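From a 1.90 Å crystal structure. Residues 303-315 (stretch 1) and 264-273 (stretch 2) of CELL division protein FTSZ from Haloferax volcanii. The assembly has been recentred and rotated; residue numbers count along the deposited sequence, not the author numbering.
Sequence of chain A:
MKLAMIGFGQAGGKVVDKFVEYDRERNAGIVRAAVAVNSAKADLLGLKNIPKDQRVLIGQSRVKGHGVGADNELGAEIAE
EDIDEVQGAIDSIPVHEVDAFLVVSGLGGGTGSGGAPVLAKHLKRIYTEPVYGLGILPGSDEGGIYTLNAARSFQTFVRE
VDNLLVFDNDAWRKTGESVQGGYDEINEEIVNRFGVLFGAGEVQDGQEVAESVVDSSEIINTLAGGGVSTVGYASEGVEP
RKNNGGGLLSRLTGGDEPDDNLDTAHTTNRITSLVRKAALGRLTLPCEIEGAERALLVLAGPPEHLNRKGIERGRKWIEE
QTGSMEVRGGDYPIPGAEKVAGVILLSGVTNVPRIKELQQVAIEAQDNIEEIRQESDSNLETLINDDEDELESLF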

# COMPACT_ATOMS: atom_id res chain seq x y z
N PRO A 303 7.42 -23.98 -6.97
CA PRO A 303 6.65 -24.55 -8.08
C PRO A 303 6.00 -25.89 -7.73
O PRO A 303 4.86 -26.12 -8.11
CB PRO A 303 7.69 -24.72 -9.19
CG PRO A 303 9.03 -24.50 -8.53
CD PRO A 303 8.77 -23.57 -7.41
N GLU A 304 6.72 -26.74 -7.00
CA GLU A 304 6.22 -28.08 -6.73
C GLU A 304 4.99 -28.10 -5.82
O GLU A 304 4.26 -29.09 -5.77
CB GLU A 304 7.33 -28.98 -6.17
CG GLU A 304 7.87 -28.57 -4.80
CD GLU A 304 8.99 -27.54 -4.88
OE1 GLU A 304 9.19 -26.93 -5.95
OE2 GLU A 304 9.68 -27.36 -3.85
N HIS A 305 4.75 -27.00 -5.11
CA HIS A 305 3.56 -26.87 -4.27
C HIS A 305 2.53 -25.90 -4.86
O HIS A 305 1.72 -25.34 -4.14
CB HIS A 305 3.93 -26.44 -2.85
CG HIS A 305 4.75 -27.44 -2.12
ND1 HIS A 305 6.11 -27.28 -1.91
CD2 HIS A 305 4.42 -28.62 -1.54
CE1 HIS A 305 6.57 -28.32 -1.23
NE2 HIS A 305 5.57 -29.15 -1.00
N LEU A 306 2.59 -25.71 -6.18
CA LEU A 306 1.61 -24.89 -6.89
C LEU A 306 1.04 -25.70 -8.04
O LEU A 306 1.76 -26.50 -8.64
CB LEU A 306 2.27 -23.63 -7.45
CG LEU A 306 2.95 -22.63 -6.51
CD1 LEU A 306 3.72 -21.57 -7.32
CD2 LEU A 306 1.95 -21.96 -5.59
N ASN A 307 -0.24 -25.52 -8.35
CA ASN A 307 -0.82 -26.14 -9.54
C ASN A 307 -1.93 -25.28 -10.14
O ASN A 307 -2.34 -24.28 -9.54
CB ASN A 307 -1.26 -27.59 -9.29
CG ASN A 307 -2.47 -27.72 -8.37
OD1 ASN A 307 -3.11 -26.75 -8.00
ND2 ASN A 307 -2.79 -28.96 -8.02
N ARG A 308 -2.41 -25.66 -11.32
CA ARG A 308 -3.43 -24.85 -11.99
C ARG A 308 -4.80 -25.06 -11.36
O ARG A 308 -5.59 -24.13 -11.25
CB ARG A 308 -3.49 -25.16 -13.49
CG ARG A 308 -4.44 -24.23 -14.24
CD ARG A 308 -4.55 -24.52 -15.73
NE ARG A 308 -5.29 -23.45 -16.41
CZ ARG A 308 -6.60 -23.45 -16.62
NH1 ARG A 308 -7.34 -24.49 -16.23
NH2 ARG A 308 -7.18 -22.43 -17.23
N LYS A 309 -5.07 -26.29 -10.94
CA LYS A 309 -6.39 -26.66 -10.44
C LYS A 309 -6.79 -25.88 -9.19
O LYS A 309 -7.93 -25.45 -9.06
CB LYS A 309 -6.43 -28.16 -10.17
CG LYS A 309 -7.82 -28.72 -9.88
CD LYS A 309 -7.82 -30.24 -9.95
CE LYS A 309 -9.19 -30.81 -9.63
NZ LYS A 309 -9.25 -32.28 -9.87
N GLY A 310 -5.84 -25.69 -8.28
CA GLY A 310 -6.13 -24.97 -7.04
C GLY A 310 -6.51 -23.55 -7.34
O GLY A 310 -7.45 -23.00 -6.76
N ILE A 311 -5.78 -22.95 -8.28
CA ILE A 311 -5.99 -21.57 -8.67
C ILE A 311 -7.33 -21.39 -9.37
O ILE A 311 -8.07 -20.44 -9.08
CB ILE A 311 -4.83 -21.07 -9.56
CG1 ILE A 311 -3.52 -21.07 -8.75
CG2 ILE A 311 -5.12 -19.69 -10.12
CD1 ILE A 311 -2.33 -20.49 -9.48
N GLU A 312 -7.64 -22.30 -10.29
CA GLU A 312 -8.94 -22.27 -10.97
C GLU A 312 -10.11 -22.43 -10.00
O GLU A 312 -11.06 -21.65 -10.04
CB GLU A 312 -9.00 -23.30 -12.10
CG GLU A 312 -8.13 -22.91 -13.31
CD GLU A 312 -8.39 -21.48 -13.78
OE1 GLU A 312 -9.49 -21.22 -14.32
OE2 GLU A 312 -7.51 -20.62 -13.60
N ARG A 313 -10.04 -23.43 -9.12
CA ARG A 313 -11.06 -23.57 -8.07
C ARG A 313 -11.08 -22.33 -7.19
O ARG A 313 -12.15 -21.89 -6.76
CB ARG A 313 -10.80 -24.80 -7.20
CG ARG A 313 -11.11 -26.14 -7.88
CD ARG A 313 -10.92 -27.28 -6.91
NE ARG A 313 -11.36 -28.55 -7.47
CZ ARG A 313 -11.16 -29.73 -6.89
NH1 ARG A 313 -10.51 -29.81 -5.74
NH2 ARG A 313 -11.61 -30.84 -7.48
N GLY A 314 -9.91 -21.76 -6.92
CA GLY A 314 -9.83 -20.58 -6.07
C GLY A 314 -10.55 -19.39 -6.69
O GLY A 314 -11.27 -18.66 -6.00
N ARG A 315 -10.34 -19.18 -7.99
CA ARG A 315 -11.01 -18.10 -8.72
C ARG A 315 -12.53 -18.25 -8.67
O ARG A 315 -13.25 -17.27 -8.43
CB ARG A 315 -10.53 -18.04 -10.17
CG ARG A 315 -9.10 -17.56 -10.36
CD ARG A 315 -8.69 -17.64 -11.84
NE ARG A 315 -9.53 -16.78 -12.67
CZ ARG A 315 -9.89 -17.07 -13.92
NH1 ARG A 315 -9.48 -18.20 -14.48
NH2 ARG A 315 -10.66 -16.23 -14.60
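Stretch 2, residues 264-273: TAHTTNRITS

Stretch 2 is helical along almost its whole length, and it packs against a stretch 1 that begins as a short 3-10 segment and then runs into a helix of its own. The two helices run in the same general direction, crossing at -35° with their axes only 7.9 Å apart at closest approach. Such closeness depends on glycine: Gly310 CA lies 4.3 Å from Thr268 CA, the tightest point of the backbone register, which also pairs His305 with Thr267 and Gly314 with Thr272.

Thr264, poorly ordered, opens the stretch. Thr264 O lies 3.6 Å from Asn307 ND2; it takes the backbone bond from Thr268 N (3.0 Å) and also accepts from Thr268 OG1 (3.0 Å). Ala265 points away and His266 sideways, and neither touches stretch 1.

Thr267 is the first helical residue to face the partner. Its m rotamer sets CG2 3.4 Å from Asn307 ND2 and 4.0 Å from His305 O.

Thr268 carries the polar centre of the contact. Its OG1 accepts from Asn307 ND2 at 2.9 Å, the one direct hydrogen bond between the stretches, while donating back to Thr264 O. Asn307 is equally economical: as the N-cap of its helix it uses OD1 to accept from Gly310 N (2.9 Å), leaving ND2 free to reach across. One amide thus caps its own helix and fastens it to the neighbour. Thr268 CG2 meanwhile rests 3.8 Å from Gly310 CA and 3.5 Å from Arg313 NH1.

The CA-to-CB bond of Asn269 points away, yet its end turns back, and a water joins it to the other stretch: the water donates to Asn269 OD1 (2.8 Å) and accepts from Arg313 NH1 (3.1 Å), with Thr272 OG1 also hydrogen-bonded to it at 2.9 Å. The CA-to-CB bond of Arg270 points sideways, but the end of the side chain comes nearer to stretch 1, and His305 CB lies over one face of the guanidinium, 3.9 Å from Arg270 NH2.

Ile271 has the largest covered area of either stretch. Its CG2 sits 3.5 Å from Gly310 C, and its CD1 reaches 3.5 Å from Asn307 OD1 and 4.1 Å from Leu306 CA. The rule here is strict, since an ideal CB on Gly310 would fall 2.7 Å from Ile271 CB, a clash.

Thr272, in the p rotamer, lays CG2 3.8 Å from both Gly310 O and Arg313 CB, and 4.4 Å from Gly314 N. Ser273 ends the stretch out of reach, although its helix continues.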

# COMPACT_ATOMS: atom_id res chain seq x y z
N THR A 264 -1.71 -34.71 -6.10
CA THR A 264 -2.34 -33.59 -6.80
C THR A 264 -3.49 -33.01 -5.97
O THR A 264 -3.67 -31.80 -5.92
CB THR A 264 -2.86 -34.03 -8.18
OG1 THR A 264 -1.76 -34.41 -9.01
CG2 THR A 264 -3.62 -32.89 -8.86
N ALA A 265 -4.25 -33.89 -5.32
CA ALA A 265 -5.37 -33.47 -4.48
C ALA A 265 -4.87 -32.68 -3.28
O ALA A 265 -5.48 -31.68 -2.90
CB ALA A 265 -6.16 -34.68 -4.02
N HIS A 266 -3.77 -33.14 -2.70
CA HIS A 266 -3.16 -32.45 -1.57
C HIS A 266 -2.83 -31.02 -1.95
O HIS A 266 -3.27 -30.07 -1.30
CB HIS A 266 -1.91 -33.19 -1.11
CG HIS A 266 -1.32 -34.10 -2.14
ND1 HIS A 266 -1.69 -35.42 -2.26
CD2 HIS A 266 -0.38 -33.88 -3.09
CE1 HIS A 266 -1.01 -35.98 -3.25
NE2 HIS A 266 -0.20 -35.07 -3.77
N THR A 267 -2.07 -30.86 -3.03
CA THR A 267 -1.72 -29.54 -3.54
C THR A 267 -2.95 -28.66 -3.78
O THR A 267 -3.00 -27.51 -3.34
CB THR A 267 -0.88 -29.65 -4.83
OG1 THR A 267 0.41 -30.18 -4.50
CG2 THR A 267 -0.70 -28.30 -5.47
N THR A 268 -3.96 -29.22 -4.46
CA THR A 268 -5.16 -28.46 -4.80
C THR A 268 -5.89 -27.99 -3.55
O THR A 268 -6.22 -26.81 -3.42
CB THR A 268 -6.11 -29.26 -5.72
OG1 THR A 268 -5.42 -29.61 -6.92
CG2 THR A 268 -7.32 -28.42 -6.10
N ASN A 269 -6.10 -28.91 -2.61
CA ASN A 269 -6.80 -28.59 -1.36
C ASN A 269 -6.06 -27.58 -0.47
O ASN A 269 -6.68 -26.74 0.18
CB ASN A 269 -7.10 -29.86 -0.57
CG ASN A 269 -8.04 -30.79 -1.31
OD1 ASN A 269 -8.79 -30.37 -2.18
ND2 ASN A 269 -7.99 -32.08 -0.97
N ARG A 270 -4.73 -27.68 -0.43
CA ARG A 270 -3.93 -26.73 0.34
C ARG A 270 -4.10 -25.32 -0.22
O ARG A 270 -4.24 -24.35 0.52
CB ARG A 270 -2.46 -27.14 0.30
CG ARG A 270 -1.54 -26.27 1.14
CD ARG A 270 -0.13 -26.21 0.57
NE ARG A 270 -0.15 -25.81 -0.83
CZ ARG A 270 0.07 -26.63 -1.85
NH1 ARG A 270 0.36 -27.91 -1.62
NH2 ARG A 270 0.02 -26.18 -3.09
N ILE A 271 -4.09 -25.22 -1.54
CA ILE A 271 -4.27 -23.95 -2.22
C ILE A 271 -5.65 -23.36 -1.97
O ILE A 271 -5.78 -22.19 -1.63
CB ILE A 271 -4.05 -24.08 -3.74
CG1 ILE A 271 -2.56 -24.25 -4.04
CG2 ILE A 271 -4.60 -22.86 -4.46
CD1 ILE A 271 -2.26 -24.43 -5.52
N THR A 272 -6.69 -24.17 -2.13
CA THR A 272 -8.04 -23.65 -1.95
C THR A 272 -8.27 -23.23 -0.50
O THR A 272 -9.00 -22.28 -0.24
CB THR A 272 -9.12 -24.64 -2.41
OG1 THR A 272 -8.95 -25.89 -1.73
CG2 THR A 272 -9.01 -24.87 -3.90
N SER A 273 -7.63 -23.94 0.43
CA SER A 273 -7.67 -23.58 1.84
C SER A 273 -7.03 -22.22 2.14
O SER A 273 -7.60 -21.42 2.87
CB SER A 273 -7.02 -24.66 2.71
OG SER A 273 -7.88 -25.78 2.84
O HOH W 1 -10.10 -28.07 -3.23